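Local atomic coordinates of peptidyl-prolyl cis-trans isomerase (Hirschia baltica, PDB entry 5EX2), a protein that probably catalyses cis-trans isomerisation of the peptide bonds that precede proline, as cyclophilins do, and binds magnesium ions in the crystal. Residues Ser118-Phe123 with Thr131-Leu136; Ser61-His66 with Asp211-Ala216; Arg18-Asp23 with Pro228-Met233; Pro150-Val155 with Lys251-Leu256; Arg67-Phe72 with Ile203-Glu208. All coordinates share one frame; numbering follows the deposited sequence. Where two conformers were deposited one is given.

Contact 1: residues Ser118-Phe123 with Thr131-Leu136; sequences SQYTGF and TRQDEL. With MG (magnesium ion), chain C.
Strands 119-124 and 127-132 form a beta hairpin, and the contact lies at its open end, where the second strand runs into a magnesium-binding turn. Backbone evidence comes first: Y120 and T131 are an antiparallel hydrogen-bonded pair, T131 N meeting Y120 O at 2.9 Å, nearly along the C=O axis. Aromatic packing follows from the Y120 torsion. Its CG takes the crowded position between backbone N and carbonyl carbon (chi1 70°), which lays the ring beside T131, whose CG2 sits over one face, 22° off the normal, in a CH-pi contact. Two polar side-chain bonds flank this. Y120 OH donates to the syn lone pair of D134 OD2 at 2.5 Å, with ring and carboxylate planes 46° apart, while D134 OD1 forms a salt bridge with R100. R132 NH1 donates to a lone pair of Q119 OE1 at 2.7 Å, the oxygen lying in the guanidinium plane. An alanine in place of Y120 would lack both the ring under T131 CG2 and the hydroxyl on D134 OD2, and would probably leave D134 less firmly held beside the metal-binding turn. The ion is bound by Q133 OE1 at 2.4 Å, E135 OE2 at 2.6 Å, three waters and Q115; Q133 NE2 is fixed by K117 O. A water ties the two segments together, donating to S118 O at 2.6 Å and accepting from Q133 N at 2.9 Å.

Contact 2: residues Ser61-His66 with Asp211-Ala216; sequences SGTKFH and DILVSA
F65, L213 and I212 carry most of this antiparallel contact. F65 N donates to D211 O at 2.8 Å in a virtually straight bond (177° at the hydrogen), although the donor lies above the carbonyl plane. With CG anti to its carbonyl carbon (chi1 -73°), the F65 ring turns its edge to the D211-I212 peptide and brings CE2 to 4.0 Å from L213 CB. An alanine in place of F65 would probably loosen the packing against L213. L213 is held at both backbone polar atoms: its N reaches T63 O at 2.8 Å, nearly along the C=O axis, and its O accepts from G62 N at 2.8 Å. Its side chain runs alongside T63, CB lying 3.8 Å from T63 OG1, a hydroxyl that is itself bonded to Y60 O. I212 and K64 make a non-hydrogen-bonded pair; I212 CG1 lies 3.8 Å from K64 CD, and the CG2 branch approaches G62 C at 3.7 Å. Within the eight-stranded cyclophilin barrel, strand 212-218 lies beside 63-69 and also bonds to strand 25-30, with V214 and S215 forming a classic bulge opposite E29, while F65 packs on F171 and L173 and helix 79-83 touches T63 and K64.

Contact 3: residues Arg18-Asp23 with Pro228-Met233; sequences RSVDPD and PEAWVM
A230 O is the best-held polar atom here, gripped by two hydrogen bonds: V20 N donates to it at 2.9 Å with 177° at the hydrogen, from above the carbonyl plane, and a water donates at 2.9 Å. That water lies over the centre of the W231 ring and is also bonded to S19 OG. A second water joins V20 O to A230 N. Farther along, R18 and V232 make an antiparallel hydrogen-bonded pair, R18 N meeting V232 O at 2.8 Å and V232 N meeting R18 O. The R18 side chain is extended through CG and CD, then bends at chi3 (62°), so that it runs beside V232 and its NH2 lies 3.4 Å from V232 CB. A third water spans R18 NE and M233 O, while R18 NH1 pairs with E38 in a salt bridge. Two valines complete the apolar side: V20 CG2 meets V232 CG2 at 3.7 Å. On the other face, S19 CB approaches W231 NE1 at 3.6 Å. Beyond the pairing, D21 OD1 accepts from D23 N in an Asx turn that leads into a short 3-10 segment. The whole is the edge pairing of a three-stranded antiparallel sheet, with 229-233 central between 17-19 and 261-264.

Contact 4: residues Pro150-Val155 with Lys251-Leu256; sequences PHCAGV and KDVCSL
A disulfide between C152 and C254 joins two loops, one linking strands 145-148 and 155-158, the other following helix 238-247. Starting at C152 CB, the side chain already has C254 SG at 3.1 Å and C254 CB at 3.9 Å. Its SG, anti to the carbonyl carbon (chi1 -57°), then makes the covalent bond to C254 SG at 2.0 Å. The C254 sulfur stands likewise on its own residue, and the dihedral of -74° gives a left-handed sense of twist about the S-S bond. C152 SG also rests on V253 CG1 at 3.9 Å. That methyl occupies the crowded position on V253 (chi1 70°) and meets P150 CG tip to tip at 4.2 Å, so proline, sulfur and valine form a small apolar cluster completed by P128. No direct hydrogen bond crosses between the two loops. Each loop has its own order: H151 centres an inverse gamma turn, C152 to V155 is a type II turn closed by V155 N on C152 O at 3.1 Å, and S255 N bonds to D252 O. D252 OD2 forms a salt bridge with R179. Beside the disulfide, a bridging water accepts from A153 N at 2.8 Å and donates to C254 O at 2.8 Å.

Contact 5: residues Arg67-Phe72 with Ile203-Glu208; sequences RVISGF and IGEPPE
V68, on strand 63-69 of the cyclophilin barrel, and G204, in the loop between helix 195-198 and strand 212-218, form a single antiparallel bridge, V68 N bonded to G204 O at 2.9 Å and G204 N to a lone pair of V68 O at 2.9 Å. Side-chain torsions place the outer contacts. In V68, CG1 is anti to the backbone N (chi1 180°), which sets it 3.8 Å from I203 CA. I203 has CG1 anti to its carbonyl carbon (chi1 -68°) and stretches until CD1 meets S70 CB at 3.8 Å, while its CG2 branch lies near V68 O. E205 likewise holds CG beside its backbone N (chi1 -53°) and extends beyond it, so the carboxylate crosses I69 obliquely with OE2 3.6 Å from CG1 of I69. A CB on G204 would collide with CA of P207, just past the cis peptide bond before P206. A water donates to both V68 O and E205 OE2, giving V68 O two hydrogen bonds. R67 has its NH1 bonded to Q75 OE1, and its NE stays 4.8 Å from E205 OE1. The E205 charge therefore probably gains only modest stabilisation from that arginine, the water being its bonded link to strand 63-69.

In the fold
Contact 3 opens first, at 18-23, and closes only at 228-233, joining the N-terminal strand to the three-stranded sheet; its loop encloses contacts 1, 2 and 5. Contacts 2 and 5 both use barrel strand 63-69, opening at 61-66 and 67-72; contact 5 closes first, at 203-208, and contact 2 at 211-216, one loop inside the other, with P206 and P207 touching H66. Contact 1 is a local hairpin deep within all three. Contact 4 runs from 150-155 to 251-256, crossing contacts 2, 3 and 5. It ties the C-terminal region to the loop before strand 155-158, and the same segment touches the hairpin, where D252 meets T121 and V253 packs on F123.

Contact 1: residues Ser118-Phe123 with Thr131-Leu136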
# COMPACT_ATOMS: atom_id res chain seq x y z
N SER A 118 -17.18 -15.59 -8.59
CA SER A 118 -16.58 -15.02 -9.78
C SER A 118 -15.25 -14.39 -9.45
O SER A 118 -14.41 -14.17 -10.32
CB SER A 118 -17.49 -13.98 -10.41
OG SER A 118 -18.65 -14.60 -10.93
N GLN A 119 -15.07 -14.06 -8.18
CA GLN A 119 -13.84 -13.42 -7.71
C GLN A 119 -13.42 -14.03 -6.40
O GLN A 119 -14.22 -14.63 -5.70
CB GLN A 119 -14.05 -11.91 -7.56
CG GLN A 119 -14.25 -11.22 -8.89
CD GLN A 119 -14.75 -9.80 -8.82
OE1 GLN A 119 -15.11 -9.24 -9.84
NE2 GLN A 119 -14.75 -9.19 -7.62
N TYR A 120 -12.15 -13.87 -6.04
CA TYR A 120 -11.71 -14.22 -4.71
C TYR A 120 -10.61 -13.26 -4.34
O TYR A 120 -10.10 -12.54 -5.20
CB TYR A 120 -11.25 -15.69 -4.63
CG TYR A 120 -9.96 -15.99 -5.35
CD1 TYR A 120 -9.96 -16.33 -6.70
CD2 TYR A 120 -8.75 -15.98 -4.67
CE1 TYR A 120 -8.76 -16.62 -7.35
CE2 TYR A 120 -7.56 -16.26 -5.31
CZ TYR A 120 -7.56 -16.57 -6.65
OH TYR A 120 -6.36 -16.85 -7.28
N THR A 121 -10.26 -13.29 -3.06
CA THR A 121 -9.19 -12.47 -2.55
C THR A 121 -8.11 -13.33 -1.93
O THR A 121 -8.32 -14.48 -1.53
CB THR A 121 -9.67 -11.47 -1.49
OG1 THR A 121 -10.09 -12.18 -0.32
CG2 THR A 121 -10.81 -10.58 -2.01
N GLY A 122 -6.94 -12.75 -1.82
CA GLY A 122 -5.82 -13.43 -1.21
C GLY A 122 -4.70 -12.43 -1.08
O GLY A 122 -4.93 -11.21 -1.13
N PHE A 123 -3.50 -12.95 -0.86
CA PHE A 123 -2.34 -12.10 -0.62
C PHE A 123 -1.21 -12.43 -1.56
O PHE A 123 -0.97 -13.60 -1.90
CB PHE A 123 -1.83 -12.28 0.81
CG PHE A 123 -2.82 -11.87 1.88
CD1 PHE A 123 -2.89 -10.57 2.33
CD2 PHE A 123 -3.65 -12.81 2.45
CE1 PHE A 123 -3.78 -10.20 3.34
CE2 PHE A 123 -4.55 -12.46 3.46
CZ PHE A 123 -4.60 -11.16 3.91
N THR A 131 -9.22 -10.83 -7.41
CA THR A 131 -8.97 -11.29 -8.75
C THR A 131 -10.16 -11.97 -9.36
O THR A 131 -10.96 -12.57 -8.66
CB THR A 131 -7.78 -12.26 -8.76
OG1 THR A 131 -7.39 -12.58 -10.09
CG2 THR A 131 -8.06 -13.54 -7.96
N ARG A 132 -10.26 -11.86 -10.68
CA ARG A 132 -11.08 -12.76 -11.46
C ARG A 132 -10.45 -14.14 -11.41
O ARG A 132 -9.29 -14.30 -11.03
CB ARG A 132 -11.23 -12.24 -12.90
CG ARG A 132 -11.75 -10.81 -12.97
CD ARG A 132 -13.15 -10.68 -12.41
NE ARG A 132 -14.13 -11.31 -13.28
CZ ARG A 132 -15.44 -11.32 -13.04
NH1 ARG A 132 -15.94 -10.72 -11.97
NH2 ARG A 132 -16.25 -11.92 -13.90
N GLN A 133 -11.21 -15.17 -11.74
CA GLN A 133 -10.75 -16.52 -11.53
C GLN A 133 -9.58 -16.90 -12.42
O GLN A 133 -9.56 -16.60 -13.61
CB GLN A 133 -11.91 -17.49 -11.75
CG GLN A 133 -12.87 -17.48 -10.59
CD GLN A 133 -12.28 -18.06 -9.32
OE1 GLN A 133 -11.19 -18.66 -9.33
NE2 GLN A 133 -13.00 -17.90 -8.23
N ASP A 134 -8.61 -17.61 -11.84
CA ASP A 134 -7.39 -17.98 -12.54
C ASP A 134 -7.65 -18.84 -13.76
O ASP A 134 -6.89 -18.80 -14.73
CB ASP A 134 -6.46 -18.72 -11.57
CG ASP A 134 -6.23 -17.94 -10.30
OD1 ASP A 134 -5.31 -17.11 -10.26
OD2 ASP A 134 -7.00 -18.14 -9.34
N GLU A 135 -8.74 -19.60 -13.74
CA GLU A 135 -9.09 -20.46 -14.86
C GLU A 135 -9.31 -19.68 -16.15
O GLU A 135 -9.21 -20.22 -17.25
CB GLU A 135 -10.35 -21.30 -14.53
CG GLU A 135 -10.15 -22.36 -13.41
CD GLU A 135 -10.16 -21.80 -11.99
OE1 GLU A 135 -10.56 -20.63 -11.79
OE2 GLU A 135 -9.78 -22.53 -11.05
N LEU A 136 -9.60 -18.39 -16.05
CA LEU A 136 -9.80 -17.60 -17.27
C LEU A 136 -8.51 -17.48 -18.06
O LEU A 136 -8.53 -17.25 -19.27
CB LEU A 136 -10.33 -16.21 -16.92
CG LEU A 136 -11.65 -16.19 -16.14
CD1 LEU A 136 -12.08 -14.76 -15.94
CD2 LEU A 136 -12.73 -16.99 -16.81
MG MG C . -10.39 -20.89 -9.15
O HOH W 1 -13.85 -14.73 -12.82
O HOH W 2 -12.64 -21.46 -9.30
O HOH W 3 -10.05 -22.91 -8.13
O HOH W 4 -8.04 -20.18 -8.94

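Contact 2: residues Ser61-His66 with Asp211-Ala216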
# COMPACT_ATOMS: atom_id res chain seq x y z
N SER A 61 6.96 17.81 0.93
CA SER A 61 7.23 18.28 2.26
C SER A 61 6.38 19.50 2.55
O SER A 61 6.31 20.44 1.76
CB SER A 61 8.71 18.58 2.45
OG SER A 61 9.41 17.36 2.35
N GLY A 62 5.68 19.44 3.68
CA GLY A 62 4.78 20.51 4.06
C GLY A 62 3.37 20.43 3.51
O GLY A 62 2.55 21.28 3.81
N THR A 63 3.08 19.44 2.69
CA THR A 63 1.71 19.34 2.18
C THR A 63 0.77 18.88 3.29
O THR A 63 1.11 18.09 4.16
CB THR A 63 1.61 18.39 0.98
OG1 THR A 63 2.15 17.11 1.31
CG2 THR A 63 2.33 18.96 -0.24
N LYS A 64 -0.45 19.39 3.24
CA LYS A 64 -1.41 19.15 4.30
C LYS A 64 -2.14 17.83 4.08
O LYS A 64 -2.22 17.33 2.96
CB LYS A 64 -2.45 20.26 4.35
CG LYS A 64 -1.87 21.64 4.51
CD LYS A 64 -1.12 21.82 5.80
CE LYS A 64 -0.70 23.28 5.98
NZ LYS A 64 -1.86 24.21 6.00
N PHE A 65 -2.70 17.28 5.15
CA PHE A 65 -3.74 16.27 5.02
C PHE A 65 -5.05 17.03 5.04
O PHE A 65 -5.67 17.23 6.09
CB PHE A 65 -3.64 15.23 6.11
CG PHE A 65 -2.50 14.31 5.91
CD1 PHE A 65 -2.61 13.26 5.02
CD2 PHE A 65 -1.30 14.52 6.55
CE1 PHE A 65 -1.54 12.42 4.79
CE2 PHE A 65 -0.23 13.68 6.32
CZ PHE A 65 -0.35 12.63 5.44
N HIS A 66 -5.44 17.50 3.87
CA HIS A 66 -6.50 18.49 3.75
C HIS A 66 -7.90 17.91 3.65
O HIS A 66 -8.87 18.64 3.74
CB HIS A 66 -6.24 19.38 2.53
CG HIS A 66 -6.37 18.64 1.24
ND1 HIS A 66 -5.34 17.91 0.68
CD2 HIS A 66 -7.44 18.48 0.41
CE1 HIS A 66 -5.76 17.35 -0.44
NE2 HIS A 66 -7.03 17.68 -0.62
N ASP A 211 -3.31 18.17 9.90
CA ASP A 211 -2.00 17.53 10.02
C ASP A 211 -1.21 17.70 8.72
O ASP A 211 -1.78 18.06 7.68
CB ASP A 211 -2.18 16.06 10.39
CG ASP A 211 -2.40 15.88 11.87
OD1 ASP A 211 -1.54 16.35 12.65
OD2 ASP A 211 -3.45 15.33 12.26
N ILE A 212 0.10 17.48 8.80
CA ILE A 212 1.03 17.81 7.73
C ILE A 212 1.91 16.61 7.44
O ILE A 212 2.33 15.92 8.35
CB ILE A 212 1.92 19.01 8.12
CG1 ILE A 212 1.04 20.22 8.50
CG2 ILE A 212 2.88 19.37 6.99
CD1 ILE A 212 1.81 21.39 9.08
N LEU A 213 2.19 16.41 6.17
CA LEU A 213 3.25 15.52 5.72
C LEU A 213 4.51 16.35 5.78
O LEU A 213 4.78 17.14 4.90
CB LEU A 213 2.97 15.00 4.32
CG LEU A 213 4.04 14.09 3.70
CD1 LEU A 213 4.33 12.88 4.57
CD2 LEU A 213 3.55 13.66 2.34
N VAL A 214 5.28 16.17 6.85
CA VAL A 214 6.45 17.00 7.09
C VAL A 214 7.58 16.71 6.10
O VAL A 214 8.27 17.61 5.62
CB VAL A 214 6.95 16.80 8.53
CG1 VAL A 214 8.22 17.60 8.78
CG2 VAL A 214 5.89 17.16 9.53
N SER A 215 7.79 15.42 5.82
CA SER A 215 8.82 15.02 4.87
C SER A 215 8.51 13.66 4.29
O SER A 215 7.80 12.86 4.89
CB SER A 215 10.19 15.00 5.54
OG SER A 215 10.27 13.96 6.50
N ALA A 216 9.06 13.41 3.11
CA ALA A 216 8.98 12.12 2.46
C ALA A 216 10.38 11.77 1.96
O ALA A 216 11.07 12.62 1.39
CB ALA A 216 7.98 12.15 1.32
O HOH W 5 -5.46 16.50 8.85

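Contact 3: residues Arg18-Asp23 with Pro228-Met233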
# COMPACT_ATOMS: atom_id res chain seq x y z
N ARG A 18 10.18 -11.64 4.16
CA ARG A 18 10.66 -11.05 2.92
C ARG A 18 11.24 -9.68 3.21
O ARG A 18 10.57 -8.83 3.79
CB ARG A 18 9.50 -10.94 1.91
CG ARG A 18 9.85 -10.23 0.61
CD ARG A 18 8.65 -10.12 -0.33
NE ARG A 18 7.54 -9.35 0.23
CZ ARG A 18 7.50 -8.02 0.26
NH1 ARG A 18 8.50 -7.31 -0.25
NH2 ARG A 18 6.46 -7.40 0.79
N SER A 19 12.47 -9.46 2.78
CA SER A 19 13.12 -8.18 2.96
C SER A 19 12.59 -7.19 1.93
O SER A 19 12.59 -7.48 0.74
CB SER A 19 14.63 -8.36 2.83
OG SER A 19 15.29 -7.11 2.91
N VAL A 20 12.17 -6.02 2.39
CA VAL A 20 11.64 -4.99 1.49
C VAL A 20 12.79 -4.27 0.81
O VAL A 20 13.73 -3.82 1.46
CB VAL A 20 10.74 -4.00 2.26
CG1 VAL A 20 10.32 -2.82 1.38
CG2 VAL A 20 9.50 -4.71 2.81
N ASP A 21 12.71 -4.17 -0.50
CA ASP A 21 13.67 -3.42 -1.31
C ASP A 21 13.67 -1.94 -0.88
O ASP A 21 12.62 -1.31 -0.84
CB ASP A 21 13.25 -3.57 -2.78
CG ASP A 21 14.23 -2.96 -3.76
OD1 ASP A 21 14.91 -1.97 -3.44
OD2 ASP A 21 14.27 -3.46 -4.91
N PRO A 22 14.85 -1.37 -0.55
CA PRO A 22 14.83 0.05 -0.15
C PRO A 22 14.24 0.99 -1.21
O PRO A 22 13.70 2.02 -0.81
CB PRO A 22 16.31 0.38 0.08
CG PRO A 22 16.99 -0.89 0.27
CD PRO A 22 16.18 -1.97 -0.39
N ASP A 23 14.32 0.66 -2.49
CA ASP A 23 13.73 1.51 -3.51
C ASP A 23 12.21 1.34 -3.58
O ASP A 23 11.55 2.06 -4.32
CB ASP A 23 14.36 1.24 -4.88
CG ASP A 23 14.33 2.46 -5.79
OD1 ASP A 23 14.58 3.58 -5.29
OD2 ASP A 23 14.06 2.32 -7.00
N PRO A 228 16.28 2.51 7.38
CA PRO A 228 15.47 1.52 8.11
C PRO A 228 15.41 0.25 7.31
O PRO A 228 15.52 0.29 6.09
CB PRO A 228 14.09 2.18 8.24
CG PRO A 228 14.12 3.39 7.39
CD PRO A 228 15.53 3.74 7.08
N GLU A 229 15.24 -0.87 7.99
CA GLU A 229 15.15 -2.17 7.34
C GLU A 229 13.78 -2.75 7.63
O GLU A 229 13.40 -2.90 8.79
CB GLU A 229 16.28 -3.10 7.81
CG GLU A 229 17.68 -2.57 7.46
CD GLU A 229 18.85 -3.36 8.06
OE1 GLU A 229 18.68 -4.54 8.46
OE2 GLU A 229 19.95 -2.80 8.11
N ALA A 230 13.04 -3.07 6.57
CA ALA A 230 11.68 -3.58 6.71
C ALA A 230 11.56 -5.00 6.19
O ALA A 230 12.22 -5.39 5.23
CB ALA A 230 10.70 -2.66 5.98
N TRP A 231 10.71 -5.76 6.86
CA TRP A 231 10.40 -7.12 6.44
C TRP A 231 8.90 -7.29 6.49
O TRP A 231 8.22 -6.69 7.33
CB TRP A 231 11.07 -8.17 7.33
CG TRP A 231 12.53 -8.45 7.05
CD1 TRP A 231 13.05 -9.46 6.26
CD2 TRP A 231 13.65 -7.77 7.60
NE1 TRP A 231 14.42 -9.42 6.29
CE2 TRP A 231 14.81 -8.39 7.10
CE3 TRP A 231 13.78 -6.68 8.46
CZ2 TRP A 231 16.09 -7.96 7.43
CZ3 TRP A 231 15.04 -6.25 8.79
CH2 TRP A 231 16.19 -6.88 8.28
N VAL A 232 8.40 -8.12 5.58
CA VAL A 232 6.98 -8.45 5.49
C VAL A 232 6.88 -9.95 5.53
O VAL A 232 7.63 -10.64 4.84
CB VAL A 232 6.35 -7.89 4.20
CG1 VAL A 232 4.90 -8.31 4.07
CG2 VAL A 232 6.48 -6.39 4.17
N MET A 233 5.99 -10.46 6.36
CA MET A 233 5.80 -11.90 6.46
C MET A 233 5.42 -12.47 5.09
O MET A 233 4.69 -11.87 4.32
CB MET A 233 4.74 -12.22 7.51
CG MET A 233 4.50 -13.74 7.72
SD MET A 233 3.42 -14.07 9.10
CE MET A 233 4.48 -13.73 10.49
O HOH W 6 5.69 -10.91 1.72
O HOH W 7 15.13 -5.52 5.09
O HOH W 8 14.37 -3.13 3.96

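Contact 4: residues Pro150-Val155 with Lys251-Leu256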
# COMPACT_ATOMS: atom_id res chain seq x y z
N PRO A 150 -7.33 -4.33 -3.53
CA PRO A 150 -8.51 -3.67 -2.97
C PRO A 150 -8.15 -2.69 -1.88
O PRO A 150 -7.10 -2.81 -1.26
CB PRO A 150 -9.32 -4.83 -2.42
CG PRO A 150 -8.32 -5.87 -2.11
CD PRO A 150 -7.31 -5.76 -3.22
N HIS A 151 -9.05 -1.74 -1.65
CA HIS A 151 -8.77 -0.65 -0.73
C HIS A 151 -9.09 -1.06 0.71
O HIS A 151 -9.99 -0.53 1.36
CB HIS A 151 -9.54 0.58 -1.20
CG HIS A 151 -8.97 1.19 -2.45
ND1 HIS A 151 -9.13 0.63 -3.69
CD2 HIS A 151 -8.21 2.29 -2.62
CE1 HIS A 151 -8.49 1.38 -4.58
NE2 HIS A 151 -7.92 2.39 -3.95
N CYS A 152 -8.33 -2.03 1.21
CA CYS A 152 -8.35 -2.39 2.61
C CYS A 152 -7.72 -1.27 3.42
O CYS A 152 -6.94 -0.51 2.88
CB CYS A 152 -7.55 -3.68 2.88
SG CYS A 152 -8.03 -5.12 2.00
N ALA A 153 -8.01 -1.21 4.71
CA ALA A 153 -7.25 -0.35 5.62
C ALA A 153 -5.79 -0.66 5.44
O ALA A 153 -5.40 -1.83 5.37
CB ALA A 153 -7.69 -0.57 7.05
N GLY A 154 -4.97 0.38 5.35
CA GLY A 154 -3.55 0.20 5.14
C GLY A 154 -3.07 0.45 3.72
O GLY A 154 -1.92 0.79 3.51
N VAL A 155 -3.95 0.28 2.75
CA VAL A 155 -3.59 0.51 1.37
C VAL A 155 -3.44 2.00 1.14
O VAL A 155 -4.04 2.81 1.84
CB VAL A 155 -4.65 -0.16 0.44
CG1 VAL A 155 -4.53 0.28 -1.02
CG2 VAL A 155 -4.48 -1.67 0.56
N LYS A 251 -12.68 -15.10 7.05
CA LYS A 251 -12.61 -13.67 6.81
C LYS A 251 -12.11 -13.33 5.41
O LYS A 251 -11.25 -14.00 4.87
CB LYS A 251 -11.69 -13.02 7.84
CG LYS A 251 -12.28 -13.02 9.24
CD LYS A 251 -11.29 -12.50 10.24
CE LYS A 251 -11.88 -12.47 11.64
NZ LYS A 251 -10.86 -12.09 12.65
N ASP A 252 -12.67 -12.27 4.85
CA ASP A 252 -12.17 -11.73 3.60
C ASP A 252 -10.87 -10.98 3.89
O ASP A 252 -10.59 -10.63 5.04
CB ASP A 252 -13.22 -10.82 2.96
CG ASP A 252 -12.89 -10.46 1.54
OD1 ASP A 252 -12.23 -11.28 0.86
OD2 ASP A 252 -13.28 -9.36 1.09
N VAL A 253 -10.10 -10.71 2.84
CA VAL A 253 -8.78 -10.11 2.99
C VAL A 253 -8.83 -8.80 3.79
O VAL A 253 -7.95 -8.53 4.58
CB VAL A 253 -8.15 -9.88 1.59
CG1 VAL A 253 -8.86 -8.77 0.81
CG2 VAL A 253 -6.69 -9.60 1.69
N CYS A 254 -9.88 -8.02 3.62
CA CYS A 254 -9.95 -6.73 4.31
C CYS A 254 -10.46 -6.83 5.75
O CYS A 254 -10.40 -5.86 6.48
CB CYS A 254 -10.81 -5.75 3.52
SG CYS A 254 -10.06 -5.25 1.95
N SER A 255 -10.95 -8.00 6.16
CA SER A 255 -11.39 -8.18 7.54
C SER A 255 -10.29 -8.79 8.42
O SER A 255 -10.39 -8.82 9.64
CB SER A 255 -12.65 -9.05 7.59
OG SER A 255 -13.76 -8.30 7.13
N LEU A 256 -9.22 -9.25 7.78
CA LEU A 256 -8.03 -9.69 8.49
C LEU A 256 -7.17 -8.48 8.83
O LEU A 256 -7.27 -7.44 8.20
CB LEU A 256 -7.23 -10.66 7.63
CG LEU A 256 -7.85 -12.04 7.43
CD1 LEU A 256 -7.22 -12.72 6.22
CD2 LEU A 256 -7.65 -12.89 8.68
O HOH W 9 -9.34 -3.29 6.05

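Contact 5: residues Arg67-Phe72 with Ile203-Glu208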
# COMPACT_ATOMS: atom_id res chain seq x y z
N ARG A 67 -8.02 16.60 3.45
CA ARG A 67 -9.33 15.96 3.37
C ARG A 67 -9.26 14.62 4.08
O ARG A 67 -8.69 13.67 3.55
CB ARG A 67 -9.77 15.79 1.92
CG ARG A 67 -11.10 15.06 1.71
CD ARG A 67 -11.28 14.69 0.24
NE ARG A 67 -12.41 13.79 -0.01
CZ ARG A 67 -12.33 12.63 -0.65
NH1 ARG A 67 -11.18 12.17 -1.12
NH2 ARG A 67 -13.43 11.89 -0.82
N VAL A 68 -9.83 14.57 5.27
CA VAL A 68 -9.72 13.40 6.13
C VAL A 68 -11.11 13.05 6.61
O VAL A 68 -11.80 13.88 7.21
CB VAL A 68 -8.79 13.67 7.33
CG1 VAL A 68 -8.69 12.46 8.22
CG2 VAL A 68 -7.42 14.09 6.84
N ILE A 69 -11.53 11.83 6.30
CA ILE A 69 -12.88 11.39 6.57
C ILE A 69 -12.81 10.15 7.45
O ILE A 69 -12.18 9.15 7.08
CB ILE A 69 -13.63 11.12 5.26
CG1 ILE A 69 -13.70 12.40 4.43
CG2 ILE A 69 -15.02 10.60 5.56
CD1 ILE A 69 -14.32 12.22 3.06
N SER A 70 -13.43 10.25 8.62
CA SER A 70 -13.44 9.16 9.57
C SER A 70 -14.03 7.92 8.95
O SER A 70 -15.04 8.00 8.24
CB SER A 70 -14.22 9.52 10.83
OG SER A 70 -14.06 8.51 11.81
N GLY A 71 -13.40 6.79 9.20
CA GLY A 71 -13.89 5.54 8.67
C GLY A 71 -13.68 5.37 7.17
O GLY A 71 -14.27 4.49 6.57
N PHE A 72 -12.83 6.20 6.58
CA PHE A 72 -12.61 6.18 5.14
C PHE A 72 -11.12 6.35 4.84
O PHE A 72 -10.41 5.36 4.72
CB PHE A 72 -13.49 7.28 4.50
CG PHE A 72 -13.43 7.36 3.01
CD1 PHE A 72 -13.02 6.28 2.23
CD2 PHE A 72 -13.80 8.52 2.38
CE1 PHE A 72 -12.97 6.39 0.85
CE2 PHE A 72 -13.74 8.64 1.02
CZ PHE A 72 -13.34 7.57 0.24
N ILE A 203 -9.42 14.95 11.40
CA ILE A 203 -10.57 14.84 10.53
C ILE A 203 -11.05 16.21 10.08
O ILE A 203 -11.08 17.13 10.88
CB ILE A 203 -11.72 14.11 11.28
CG1 ILE A 203 -11.34 12.65 11.52
CG2 ILE A 203 -13.06 14.20 10.55
CD1 ILE A 203 -12.06 12.02 12.70
N GLY A 204 -11.45 16.32 8.82
CA GLY A 204 -12.09 17.53 8.32
C GLY A 204 -11.95 17.68 6.82
O GLY A 204 -11.08 17.07 6.19
N GLU A 205 -12.80 18.52 6.26
CA GLU A 205 -12.90 18.68 4.81
C GLU A 205 -13.05 20.15 4.44
O GLU A 205 -14.08 20.56 3.90
CB GLU A 205 -14.08 17.88 4.28
CG GLU A 205 -14.06 16.42 4.72
CD GLU A 205 -15.28 15.69 4.25
OE1 GLU A 205 -15.53 15.71 3.03
OE2 GLU A 205 -16.01 15.12 5.09
N PRO A 206 -12.04 20.98 4.74
CA PRO A 206 -10.78 20.60 5.39
C PRO A 206 -10.81 20.77 6.90
O PRO A 206 -11.70 21.43 7.43
CB PRO A 206 -9.79 21.58 4.77
CG PRO A 206 -10.61 22.83 4.61
CD PRO A 206 -12.00 22.37 4.26
N PRO A 207 -9.84 20.17 7.60
CA PRO A 207 -9.67 20.50 9.01
C PRO A 207 -9.36 21.98 9.15
O PRO A 207 -8.82 22.57 8.22
CB PRO A 207 -8.47 19.65 9.45
CG PRO A 207 -8.30 18.60 8.37
CD PRO A 207 -8.77 19.28 7.11
N GLU A 208 -9.70 22.56 10.28
CA GLU A 208 -9.28 23.91 10.59
C GLU A 208 -7.76 24.00 10.61
O GLU A 208 -7.19 24.95 10.09
CB GLU A 208 -9.83 24.38 11.94
CG GLU A 208 -11.33 24.40 12.01
CD GLU A 208 -11.93 25.38 11.03
OE1 GLU A 208 -12.91 25.02 10.34
OE2 GLU A 208 -11.41 26.52 10.95
O HOH W 10 -14.57 14.50 7.55